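Local atomic coordinates of cAMP factor (PDB entry 6JLC), a protein that probably acts as a pore-forming toxin that takes part in the co-haemolytic CAMP reaction, being the CAMP factor of the vaginosis-associated bacterium Mobiluncus curtisii. Residues A[24-28]-A[81-86]; A[31-37]-A[152-156]. All coordinates share one frame; numbering follows the deposited sequence.

Contact 1: A[24-28]-A[81-86]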
ATOM      1  N   THR A  24       2.326   4.306  -7.025  1.00 30.77           N
ATOM      2  CA  THR A  24       2.545   3.156  -6.152  1.00 32.17           C
ATOM      3  C   THR A  24       1.741   3.296  -4.866  1.00 37.71           C
ATOM      4  O   THR A  24       1.080   2.349  -4.419  1.00 31.45           O
ATOM      5  CB  THR A  24       4.037   3.005  -5.844  1.00 34.55           C
ATOM      6  OG1 THR A  24       4.746   2.704  -7.049  1.00 41.54           O
ATOM      7  CG2 THR A  24       4.259   1.884  -4.841  1.00 38.83           C
ATOM      8  N   LEU A  25       1.773   4.490  -4.268  1.00 25.77           N
ATOM      9  CA  LEU A  25       1.090   4.692  -2.998  1.00 28.86           C
ATOM     10  C   LEU A  25      -0.422   4.580  -3.146  1.00 32.01           C
ATOM     11  O   LEU A  25      -1.090   4.030  -2.264  1.00 30.24           O
ATOM     12  CB  LEU A  25       1.478   6.046  -2.410  1.00 30.99           C
ATOM     13  CG  LEU A  25       2.941   6.082  -1.959  1.00 32.00           C
ATOM     14  CD1 LEU A  25       3.378   7.516  -1.729  1.00 30.05           C
ATOM     15  CD2 LEU A  25       3.123   5.259  -0.690  1.00 30.97           C
ATOM     16  N   LYS A  26      -0.983   5.105  -4.239  1.00 31.95           N
ATOM     17  CA  LYS A  26      -2.427   5.004  -4.443  1.00 36.05           C
ATOM     18  C   LYS A  26      -2.872   3.552  -4.584  1.00 35.44           C
ATOM     19  O   LYS A  26      -3.927   3.169  -4.065  1.00 37.95           O
ATOM     20  CB  LYS A  26      -2.842   5.818  -5.671  1.00 34.60           C
ATOM     21  CG  LYS A  26      -2.935   7.300  -5.375  1.00 36.15           C
ATOM     22  CD  LYS A  26      -3.042   8.140  -6.630  1.00 44.90           C
ATOM     23  CE  LYS A  26      -3.335   9.587  -6.264  1.00 46.64           C
ATOM     24  NZ  LYS A  26      -3.427  10.462  -7.466  1.00 59.78           N
ATOM     25  N   GLU A  27      -2.086   2.731  -5.282  1.00 35.42           N
ATOM     26  CA  GLU A  27      -2.426   1.314  -5.413  1.00 39.74           C
ATOM     27  C   GLU A  27      -2.437   0.628  -4.053  1.00 40.06           C
ATOM     28  O   GLU A  27      -3.371  -0.109  -3.723  1.00 37.47           O
ATOM     29  CB  GLU A  27      -1.449   0.608  -6.353  1.00 42.58           C
ATOM     30  CG  GLU A  27      -1.496   1.091  -7.786  1.00 59.05           C
ATOM     31  CD  GLU A  27      -0.372   0.518  -8.632  1.00 70.47           C
ATOM     32  OE1 GLU A  27       0.287  -0.442  -8.178  1.00 72.47           O
ATOM     33  OE2 GLU A  27      -0.149   1.033  -9.749  1.00 74.28           O
ATOM     34  N   ILE A  28      -1.406   0.860  -3.244  1.00 35.52           N
ATOM     35  CA  ILE A  28      -1.373   0.237  -1.926  1.00 36.30           C
ATOM     36  C   ILE A  28      -2.511   0.754  -1.055  1.00 41.61           C
ATOM     37  O   ILE A  28      -3.107  -0.003  -0.273  1.00 40.95           O
ATOM     38  CB  ILE A  28      -0.001   0.464  -1.268  1.00 36.23           C
ATOM     39  CG1 ILE A  28       1.087  -0.226  -2.090  1.00 35.28           C
ATOM     40  CG2 ILE A  28      -0.002  -0.024   0.175  1.00 33.80           C
ATOM     41  CD1 ILE A  28       2.467   0.219  -1.715  1.00 35.29           C
ATOM     42  N   ILE A  81       9.227   7.696   0.795  1.00 24.30           N
ATOM     43  CA  ILE A  81       7.965   7.268   1.385  1.00 22.72           C
ATOM     44  C   ILE A  81       7.331   6.192   0.515  1.00 24.82           C
ATOM     45  O   ILE A  81       6.868   5.154   1.009  1.00 25.03           O
ATOM     46  CB  ILE A  81       7.023   8.468   1.569  1.00 21.79           C
ATOM     47  CG1 ILE A  81       7.573   9.435   2.637  1.00 21.25           C
ATOM     48  CG2 ILE A  81       5.632   7.986   1.965  1.00 24.31           C
ATOM     49  CD1 ILE A  81       6.881  10.766   2.615  1.00 22.04           C
ATOM     50  N   GLY A  82       7.310   6.414  -0.800  1.00 24.45           N
ATOM     51  CA  GLY A  82       6.805   5.389  -1.706  1.00 27.05           C
ATOM     52  C   GLY A  82       7.548   4.068  -1.572  1.00 32.72           C
ATOM     53  O   GLY A  82       6.933   3.004  -1.451  1.00 28.79           O
ATOM     54  N   LEU A  83       8.885   4.127  -1.591  1.00 27.63           N
ATOM     55  CA  LEU A  83       9.668   2.897  -1.480  1.00 29.89           C
ATOM     56  C   LEU A  83       9.386   2.180  -0.171  1.00 30.11           C
ATOM     57  O   LEU A  83       9.311   0.943  -0.134  1.00 26.81           O
ATOM     58  CB  LEU A  83      11.163   3.198  -1.581  1.00 29.57           C
ATOM     59  CG  LEU A  83      11.702   3.781  -2.876  1.00 41.18           C
ATOM     60  CD1 LEU A  83      13.165   4.206  -2.682  1.00 38.15           C
ATOM     61  CD2 LEU A  83      11.557   2.754  -4.005  1.00 45.58           C
ATOM     62  N   THR A  84       9.259   2.940   0.920  1.00 26.51           N
ATOM     63  CA  THR A  84       9.113   2.332   2.239  1.00 26.39           C
ATOM     64  C   THR A  84       7.777   1.605   2.360  1.00 24.54           C
ATOM     65  O   THR A  84       7.709   0.475   2.868  1.00 28.39           O
ATOM     66  CB  THR A  84       9.249   3.413   3.326  1.00 25.59           C
ATOM     67  OG1 THR A  84      10.521   4.073   3.189  1.00 27.48           O
ATOM     68  CG2 THR A  84       9.170   2.782   4.709  1.00 26.97           C
ATOM     69  N   VAL A  85       6.698   2.264   1.940  1.00 25.02           N
ATOM     70  CA  VAL A  85       5.372   1.672   2.035  1.00 25.55           C
ATOM     71  C   VAL A  85       5.277   0.456   1.119  1.00 27.64           C
ATOM     72  O   VAL A  85       4.666  -0.557   1.473  1.00 28.27           O
ATOM     73  CB  VAL A  85       4.304   2.732   1.706  1.00 26.24           C
ATOM     74  CG1 VAL A  85       2.923   2.103   1.572  1.00 29.31           C
ATOM     75  CG2 VAL A  85       4.279   3.830   2.788  1.00 25.27           C
ATOM     76  N   ASP A  86       5.906   0.529  -0.055  1.00 27.35           N
ATOM     77  CA  ASP A  86       5.900  -0.601  -0.985  1.00 27.50           C
ATOM     78  C   ASP A  86       6.605  -1.809  -0.372  1.00 28.56           C
ATOM     79  O   ASP A  86       6.082  -2.928  -0.392  1.00 29.75           O
ATOM     80  CB  ASP A  86       6.566  -0.177  -2.299  1.00 25.25           C
ATOM     81  CG  ASP A  86       6.151  -1.043  -3.496  1.00 39.91           C
ATOM     82  OD1 ASP A  86       5.119  -1.731  -3.438  1.00 34.84           O
ATOM     83  OD2 ASP A  86       6.867  -1.010  -4.509  1.00 34.35           O
TER

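Contact 2: A[31-37]-A[152-156]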
ATOM      1  N   GLU A  31      -5.579  -1.132  -1.719  1.00 39.03           N
ATOM      2  CA  GLU A  31      -5.603  -2.494  -1.196  1.00 43.64           C
ATOM      3  C   GLU A  31      -5.609  -2.543   0.328  1.00 44.91           C
ATOM      4  O   GLU A  31      -6.080  -3.529   0.909  1.00 42.62           O
ATOM      5  CB  GLU A  31      -4.404  -3.278  -1.730  1.00 50.08           C
ATOM      6  CG  GLU A  31      -4.560  -3.749  -3.156  1.00 60.75           C
ATOM      7  CD  GLU A  31      -3.224  -4.021  -3.806  1.00 73.82           C
ATOM      8  OE1 GLU A  31      -2.190  -3.790  -3.141  1.00 76.56           O
ATOM      9  OE2 GLU A  31      -3.203  -4.478  -4.970  1.00 79.52           O
ATOM     10  N   GLU A  32      -5.078  -1.518   1.002  1.00 34.46           N
ATOM     11  CA  GLU A  32      -4.940  -1.544   2.455  1.00 38.31           C
ATOM     12  C   GLU A  32      -5.396  -0.207   3.045  1.00 43.51           C
ATOM     13  O   GLU A  32      -4.624   0.495   3.691  1.00 36.41           O
ATOM     14  CB  GLU A  32      -3.492  -1.862   2.843  1.00 33.90           C
ATOM     15  CG  GLU A  32      -2.921  -3.091   2.101  1.00 42.34           C
ATOM     16  CD  GLU A  32      -1.982  -3.938   2.948  1.00 48.76           C
ATOM     17  OE1 GLU A  32      -0.812  -4.120   2.547  1.00 46.76           O
ATOM     18  OE2 GLU A  32      -2.414  -4.421   4.017  1.00 47.09           O
ATOM     19  N   PRO A  33      -6.677   0.142   2.857  1.00 46.11           N
ATOM     20  CA  PRO A  33      -7.120   1.512   3.213  1.00 42.89           C
ATOM     21  C   PRO A  33      -7.007   1.847   4.689  1.00 38.80           C
ATOM     22  O   PRO A  33      -6.879   3.030   5.037  1.00 43.33           O
ATOM     23  CB  PRO A  33      -8.587   1.530   2.754  1.00 41.37           C
ATOM     24  CG  PRO A  33      -9.004   0.088   2.762  1.00 41.32           C
ATOM     25  CD  PRO A  33      -7.782  -0.676   2.325  1.00 42.64           C
ATOM     26  N   LYS A  34      -7.079   0.855   5.570  1.00 36.27           N
ATOM     27  CA  LYS A  34      -6.994   1.090   7.003  1.00 42.97           C
ATOM     28  C   LYS A  34      -5.568   0.960   7.533  1.00 47.07           C
ATOM     29  O   LYS A  34      -5.377   0.941   8.754  1.00 47.70           O
ATOM     30  CB  LYS A  34      -7.928   0.129   7.745  1.00 42.42           C
ATOM     31  CG  LYS A  34      -9.422   0.361   7.483  1.00 48.06           C
ATOM     32  CD  LYS A  34     -10.257  -0.737   8.150  1.00 57.43           C
ATOM     33  CE  LYS A  34     -11.750  -0.440   8.089  1.00 62.61           C
ATOM     34  NZ  LYS A  34     -12.548  -1.538   8.717  1.00 66.38           N
ATOM     35  N   ALA A  35      -4.570   0.869   6.650  1.00 40.55           N
ATOM     36  CA  ALA A  35      -3.190   0.721   7.099  1.00 38.43           C
ATOM     37  C   ALA A  35      -2.777   1.894   7.977  1.00 37.34           C
ATOM     38  O   ALA A  35      -3.212   3.029   7.781  1.00 39.48           O
ATOM     39  CB  ALA A  35      -2.246   0.593   5.909  1.00 34.74           C
ATOM     40  N   ASP A  36      -1.931   1.599   8.969  1.00 38.64           N
ATOM     41  CA  ASP A  36      -1.431   2.646   9.856  1.00 43.99           C
ATOM     42  C   ASP A  36      -0.653   3.712   9.085  1.00 45.17           C
ATOM     43  O   ASP A  36      -0.699   4.897   9.438  1.00 43.42           O
ATOM     44  CB  ASP A  36      -0.558   2.016  10.948  1.00 44.60           C
ATOM     45  CG  ASP A  36      -1.331   1.036  11.825  1.00 52.65           C
ATOM     46  OD1 ASP A  36      -1.995   1.498  12.779  1.00 52.01           O
ATOM     47  OD2 ASP A  36      -1.289  -0.188  11.554  1.00 49.92           O
ATOM     48  N   TRP A  37       0.044   3.316   8.017  1.00 39.89           N
ATOM     49  CA  TRP A  37       0.850   4.264   7.254  1.00 38.35           C
ATOM     50  C   TRP A  37       0.017   5.244   6.426  1.00 42.07           C
ATOM     51  O   TRP A  37       0.555   6.264   5.982  1.00 43.85           O
ATOM     52  CB  TRP A  37       1.821   3.506   6.344  1.00 37.53           C
ATOM     53  CG  TRP A  37       1.176   2.528   5.394  1.00 47.78           C
ATOM     54  CD1 TRP A  37       0.279   2.812   4.396  1.00 46.90           C
ATOM     55  CD2 TRP A  37       1.391   1.106   5.345  1.00 53.33           C
ATOM     56  NE1 TRP A  37      -0.078   1.656   3.737  1.00 50.02           N
ATOM     57  CE2 TRP A  37       0.590   0.596   4.297  1.00 51.30           C
ATOM     58  CE3 TRP A  37       2.178   0.212   6.088  1.00 60.01           C
ATOM     59  CZ2 TRP A  37       0.548  -0.767   3.978  1.00 54.41           C
ATOM     60  CZ3 TRP A  37       2.142  -1.142   5.763  1.00 57.32           C
ATOM     61  CH2 TRP A  37       1.335  -1.616   4.715  1.00 55.83           C
ATOM     62  N   ILE A 152      -4.746  -5.844  10.301  1.00 37.24           N
ATOM     63  CA  ILE A 152      -5.426  -5.420   9.078  1.00 35.44           C
ATOM     64  C   ILE A 152      -4.635  -5.844   7.844  1.00 29.10           C
ATOM     65  O   ILE A 152      -5.208  -6.023   6.765  1.00 30.15           O
ATOM     66  CB  ILE A 152      -5.662  -3.902   9.090  1.00 41.89           C
ATOM     67  CG1 ILE A 152      -4.323  -3.209   8.967  1.00 49.09           C
ATOM     68  CG2 ILE A 152      -6.378  -3.469  10.354  1.00 45.57           C
ATOM     69  CD1 ILE A 152      -4.382  -2.123   8.035  1.00 57.00           C
ATOM     70  N   TYR A 153      -3.315  -6.022   7.975  1.00 26.69           N
ATOM     71  CA  TYR A 153      -2.511  -6.453   6.833  1.00 28.62           C
ATOM     72  C   TYR A 153      -2.837  -7.892   6.439  1.00 29.60           C
ATOM     73  O   TYR A 153      -2.928  -8.204   5.249  1.00 29.10           O
ATOM     74  CB  TYR A 153      -1.023  -6.272   7.149  1.00 28.95           C
ATOM     75  CG  TYR A 153      -0.824  -4.881   7.694  1.00 30.00           C
ATOM     76  CD1 TYR A 153      -0.700  -3.801   6.829  1.00 36.22           C
ATOM     77  CD2 TYR A 153      -0.868  -4.633   9.062  1.00 34.17           C
ATOM     78  CE1 TYR A 153      -0.576  -2.509   7.321  1.00 34.82           C
ATOM     79  CE2 TYR A 153      -0.750  -3.348   9.559  1.00 37.37           C
ATOM     80  CZ  TYR A 153      -0.598  -2.291   8.682  1.00 38.55           C
ATOM     81  OH  TYR A 153      -0.469  -1.009   9.176  1.00 36.32           O
ATOM     82  N   VAL A 154      -3.046  -8.766   7.425  1.00 27.18           N
ATOM     83  CA  VAL A 154      -3.472 -10.136   7.135  1.00 30.71           C
ATOM     84  C   VAL A 154      -4.902 -10.143   6.599  1.00 26.78           C
ATOM     85  O   VAL A 154      -5.219 -10.859   5.641  1.00 29.03           O
ATOM     86  CB  VAL A 154      -3.330 -11.016   8.396  1.00 28.38           C
ATOM     87  CG1 VAL A 154      -3.972 -12.397   8.177  1.00 28.38           C
ATOM     88  CG2 VAL A 154      -1.865 -11.188   8.758  1.00 28.17           C
ATOM     89  N   LYS A 155      -5.788  -9.367   7.228  1.00 26.22           N
ATOM     90  CA  LYS A 155      -7.158  -9.217   6.736  1.00 30.54           C
ATOM     91  C   LYS A 155      -7.190  -8.703   5.304  1.00 36.39           C
ATOM     92  O   LYS A 155      -8.074  -9.087   4.525  1.00 30.13           O
ATOM     93  CB  LYS A 155      -7.942  -8.269   7.647  1.00 31.77           C
ATOM     94  CG  LYS A 155      -8.499  -8.919   8.912  1.00 36.60           C
ATOM     95  CD  LYS A 155      -9.577  -9.943   8.573  1.00 33.08           C
ATOM     96  CE  LYS A 155     -10.186 -10.585   9.821  1.00 35.86           C
ATOM     97  NZ  LYS A 155     -11.095  -9.627  10.510  1.00 32.26           N
ATOM     98  N   ASP A 156      -6.246  -7.829   4.933  1.00 29.50           N
ATOM     99  CA  ASP A 156      -6.209  -7.348   3.555  1.00 29.54           C
ATOM    100  C   ASP A 156      -5.824  -8.456   2.582  1.00 31.37           C
ATOM    101  O   ASP A 156      -6.310  -8.467   1.447  1.00 31.05           O
ATOM    102  CB  ASP A 156      -5.259  -6.153   3.438  1.00 36.01           C
ATOM    103  CG  ASP A 156      -5.800  -4.897   4.150  1.00 48.21           C
ATOM    104  OD1 ASP A 156      -7.034  -4.785   4.317  1.00 48.21           O
ATOM    105  OD2 ASP A 156      -4.997  -4.023   4.553  1.00 45.42           O
TER
HETATM  106  O   HOH W   1      -6.420  -6.104  -0.071  1.00 48.35           O
HETATM  107  O   HOH W   2      -7.331  -1.972   5.214  1.00 40.03           O

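Contact 1: A[24-28]-A[81-86]
Leu25 of helix 8-31 lies against Gly82 and Val85 of helix 68-91, inside the N-terminal helical bundle of this CAMP factor. The short segments run roughly parallel, at 33°, with axes 9.7 Å apart at closest approach. No hydrogen bond joins the segments; methyl and methylene groups do most of the touching.

The side chain of Leu25 can be followed outward. Its CB-CG bond leads CG, anti to the carbonyl carbon (chi1 -69°), toward the other helix. CG comes to 3.9 Å from Gly82 CA. Beyond it the branches part. CD1 lies along the backbone of Gly82 and looks toward the CG2 branch of Ile81. Both branches pack on Gly82 CA, with Leu25 CD2 at 3.8 Å. Leu25 CD2 also comes to 3.7 Å from Val85 CB; the two side chains cross at about a right angle. Leu25 also touches Phe41, Leu44 and Phe45 of helix 41-59.

One turn on, Ile28 meets Val85 obliquely, with its CD1 3.8 Å from Val85 CG1. The same methyl, Ile28 CD1, lies 3.6 Å from Asp86 CA. Val85 also touches Val107 of helix 97-114. The partly exposed side of the contact is made by Thr24 and Asp86. Thr24 turns its methyl to the carboxylate, while its OG1 bonds back to Ala20 O. Thr24 CG2 stops 3.7 Å from Asp86 CG.

Contact 2: A[31-37]-A[152-156]
Asp36 OD2 is gripped by Tyr153 OH and by Gln97 NE2 of helix 97-114. The phenol donates to it over 2.6 Å. It meets the oxygen on the anti side, 15° out of the carboxylate plane. The tyrosine hydroxyl is thereby tied to the connection between helices 8-31 and 41-59.

The Tyr153 ring reaches across beside Trp37. Tyr153 CE1 sits over one face of the indole, 3.4 Å from Trp37 CH2. The ring planes are 45° apart, an oblique pairing. Trp37 CG lies between its backbone N and carbonyl carbon (chi1 56°), which folds the indole back beside Ala35. Ala35 CB packs on the indole and also touches Tyr153 CE1. Ile152 CD1 presses on the backbone of Lys34 and Ala35.

A second polar group lies at the end of helix 8-31, where Glu32 is the first residue to leave helical geometry. Glu32 OE2 and Asp156 OD2 are 2.7 Å apart, with their carboxylate planes nearly perpendicular. Oxygens this close suggest that one acid holds a proton. Arg93 lies near, as a long, weak ion partner of Glu32. A type I turn from Glu32 to Ala35 carries the chain past Asp156. Two waters bridge the segments. One donates to Glu31 O and Asp156 O. The other accepts from Lys34 N over 2.9 Å and donates to Asp156 OD1.

The contact joins the 31-37 connection to the first turn of helix 152-173. Trp37 of the connection packs on Ser88 and Ala89 of helix 68-91, and Tyr153, on its own helix, stacks with His100 of helix 97-114.

How the contacts relate
The first segments of contacts 1 and 2, 24-28 and 31-37, follow one another along the end of helix 8-31 and the connection after it. The contact centres are about 13 Å apart. Trp37 joins them directly: its NE1 packs 3.7 Å from Val85 CG1, and its CZ2 lies 3.9 Å from Ile28 CG2. The indole therefore touches both helices of contact 1 as well as Tyr153 of contact 2. Contact 1 is buried, with no hydrogen bond between its segments. Contact 2 is partly buried, polar and water-bridged, and it ties the N-terminal bundle to helix 152-173, where the C-terminal helices begin. Helix 97-114 borders both contacts, through Val107 and His100.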